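Local coordinates for uncharacterized protein MG027 (Mycoplasma genitalium, PDB 1Q8C) that is of unknown function but has a fold resembling the NusB proteins, which suggests, without proving, a role in RNA binding, at residues Leu53-Trp56 and Gln57-Ile60. Numbering follows the deposited sequence.
With NA (sodium ion), chain K.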
ATOM      1  N   LEU A  53       2.078 -16.855   4.479  1.00 43.40           N
ATOM      2  CA  LEU A  53       2.447 -15.516   4.918  1.00 43.70           C
ATOM      3  C   LEU A  53       3.696 -15.552   5.748  1.00 43.80           C
ATOM      4  O   LEU A  53       3.742 -16.290   6.717  1.00 43.84           O
ATOM      5  CB  LEU A  53       1.330 -14.896   5.768  1.00 43.78           C
ATOM      6  CG  LEU A  53       0.283 -13.940   5.201  1.00 44.46           C
ATOM      7  CD1 LEU A  53       0.244 -13.773   3.691  1.00 44.66           C
ATOM      8  CD2 LEU A  53      -1.074 -14.320   5.712  1.00 44.95           C
ATOM      9  N   ASN A  54       4.682 -14.715   5.418  1.00 43.57           N
ATOM     10  CA  ASN A  54       5.962 -14.735   6.121  1.00 43.70           C
ATOM     11  C   ASN A  54       6.174 -13.482   6.960  1.00 43.77           C
ATOM     12  O   ASN A  54       5.329 -12.566   6.959  1.00 43.51           O
ATOM     13  CB  ASN A  54       7.148 -14.997   5.150  1.00 44.16           C
ATOM     14  CG  ASN A  54       7.416 -13.843   4.182  1.00 44.56           C
ATOM     15  OD1 ASN A  54       6.758 -12.806   4.219  1.00 44.08           O
ATOM     16  ND2 ASN A  54       8.402 -14.034   3.303  1.00 44.52           N
ATOM     17  N   GLU A  55       7.275 -13.449   7.701  1.00 43.45           N
ATOM     18  CA  GLU A  55       7.563 -12.314   8.570  1.00 43.72           C
ATOM     19  C   GLU A  55       7.776 -11.015   7.762  1.00 43.50           C
ATOM     20  O   GLU A  55       7.415  -9.957   8.232  1.00 43.48           O
ATOM     21  CB  GLU A  55       8.741 -12.624   9.498  1.00 43.94           C
ATOM     22  CG  GLU A  55       8.451 -13.702  10.574  1.00 44.27           C
ATOM     23  CD  GLU A  55       7.315 -13.324  11.525  1.00 46.21           C
ATOM     24  OE1 GLU A  55       6.737 -14.229  12.164  1.00 47.05           O
ATOM     25  OE2 GLU A  55       6.985 -12.117  11.634  1.00 47.72           O
ATOM     26  N   TRP A  56       8.309 -11.099   6.547  1.00 43.34           N
ATOM     27  CA  TRP A  56       8.496  -9.906   5.710  1.00 43.52           C
ATOM     28  C   TRP A  56       7.142  -9.168   5.498  1.00 43.61           C
ATOM     29  O   TRP A  56       7.043  -7.976   5.689  1.00 43.41           O
ATOM     30  CB  TRP A  56       9.155 -10.288   4.365  1.00 43.87           C
ATOM     31  CG  TRP A  56       9.557  -9.113   3.510  1.00 43.45           C
ATOM     32  CD1 TRP A  56      10.672  -8.343   3.654  1.00 42.20           C
ATOM     33  CD2 TRP A  56       8.836  -8.560   2.385  1.00 43.42           C
ATOM     34  NE1 TRP A  56      10.689  -7.353   2.700  1.00 42.06           N
ATOM     35  CE2 TRP A  56       9.579  -7.462   1.910  1.00 42.22           C
ATOM     36  CE3 TRP A  56       7.634  -8.882   1.735  1.00 43.20           C
ATOM     37  CZ2 TRP A  56       9.170  -6.693   0.826  1.00 41.98           C
ATOM     38  CZ3 TRP A  56       7.233  -8.110   0.652  1.00 42.26           C
ATOM     39  CH2 TRP A  56       8.000  -7.038   0.214  1.00 42.77           C
ATOM     40  N   GLN A  57       6.102  -9.908   5.138  1.00 43.49           N
ATOM     41  CA  GLN A  57       4.757  -9.373   4.902  1.00 43.50           C
ATOM     42  C   GLN A  57       4.089  -8.861   6.207  1.00 43.70           C
ATOM     43  O   GLN A  57       3.393  -7.852   6.209  1.00 44.03           O
ATOM     44  CB  GLN A  57       3.876 -10.474   4.298  1.00 43.39           C
ATOM     45  CG  GLN A  57       4.193 -10.856   2.866  1.00 42.77           C
ATOM     46  CD  GLN A  57       3.426 -12.068   2.410  1.00 43.15           C
ATOM     47  OE1 GLN A  57       2.610 -11.983   1.509  1.00 44.56           O
ATOM     48  NE2 GLN A  57       3.677 -13.193   3.033  1.00 43.05           N
ATOM     49  N   LYS A  58       4.289  -9.601   7.291  1.00 43.64           N
ATOM     50  CA  LYS A  58       3.761  -9.265   8.611  1.00 44.03           C
ATOM     51  C   LYS A  58       4.357  -7.972   9.141  1.00 43.93           C
ATOM     52  O   LYS A  58       3.714  -7.267   9.929  1.00 44.32           O
ATOM     53  CB  LYS A  58       4.068 -10.409   9.609  1.00 44.15           C
ATOM     54  CG  LYS A  58       3.136 -11.637   9.460  1.00 44.85           C
ATOM     55  CD  LYS A  58       3.720 -12.906  10.140  1.00 44.77           C
ATOM     56  CE  LYS A  58       2.888 -14.148   9.828  1.00 44.82           C
ATOM     57  NZ  LYS A  58       3.292 -15.390  10.599  1.00 44.71           N
ATOM     58  N   LEU A  59       5.574  -7.652   8.715  1.00 43.68           N
ATOM     59  CA  LEU A  59       6.197  -6.398   9.163  1.00 43.94           C
ATOM     60  C   LEU A  59       5.576  -5.215   8.406  1.00 43.93           C
ATOM     61  O   LEU A  59       5.431  -4.141   8.971  1.00 43.87           O
ATOM     62  CB  LEU A  59       7.711  -6.422   8.972  1.00 43.92           C
ATOM     63  CG  LEU A  59       8.771  -6.141  10.063  1.00 45.08           C
ATOM     64  CD1 LEU A  59       9.712  -5.014   9.600  1.00 44.80           C
ATOM     65  CD2 LEU A  59       8.229  -5.892  11.502  1.00 44.75           C
ATOM     66  N   ILE A  60       5.203  -5.418   7.146  1.00 43.56           N
ATOM     67  CA  ILE A  60       4.507  -4.383   6.357  1.00 43.56           C
ATOM     68  C   ILE A  60       3.138  -4.086   6.987  1.00 43.70           C
ATOM     69  O   ILE A  60       2.754  -2.934   7.143  1.00 44.20           O
ATOM     70  CB  ILE A  60       4.334  -4.831   4.854  1.00 43.22           C
ATOM     71  CG1 ILE A  60       5.698  -4.933   4.177  1.00 43.72           C
ATOM     72  CG2 ILE A  60       3.432  -3.839   4.054  1.00 43.25           C
ATOM     73  CD1 ILE A  60       5.704  -5.600   2.788  1.00 43.58           C
TER
HETATM   74 NA    NA K 161       1.585  -8.083  11.484  1.00 55.13          NA
HETATM   75  O   HOH W   1       0.449 -10.285  11.503  1.00 49.93           O
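An N-cap opens helix 55-81 here, and N54 makes it by reaching forward to the backbone N-H of Q57. Carboxamide oxygen N54 OD1 accepts a hydrogen bond from Q57 N at 3.1 Å, along a nearly straight N-H...O line, with the donor tilted 25° from the plane of the amide. The torsion that permits this swings CG between the backbone N and the carbonyl carbon (chi1 69°), bringing the amide oxygen over the first turn, whose N-H groups lack the carbonyls that an earlier helical turn would supply. One residue on, the main chain takes over: K58 N reaches N54 O at 3.2 Å, and L59 N reaches E55 O at 3.0 Å. The next step is looser: the bonds from L59 N and I60 N to W56 O are weak, and H116 NE2, from helix 100-116, also bonds to that oxygen.

On the flank, the extended K58 chain runs back past the N54 carbonyl and beside the E55 carboxylate. K58 CD lies 3.7 Å from E55 OE2, while the salt bridge from E55 OE1 to K58 NZ is long at 4.0 Å. The backbone of K58 turns to other work, its O binding a sodium ion at 2.8 Å, with a water as a further ligand.

W56 and I60, one turn apart, meet through a CH-pi contact. Methyl I60 CD1 sits over one face of the indole, 3.8 Å from the centroid of the six-membered ring and displaced toward its rim. H116 stacks on the same indole and R14 of helix 14-28 adds a cation-pi contact, tying this turn to two other helices. The whole is a classic Asn N-cap, starting a long helix of an all-helical, NusB-like fold.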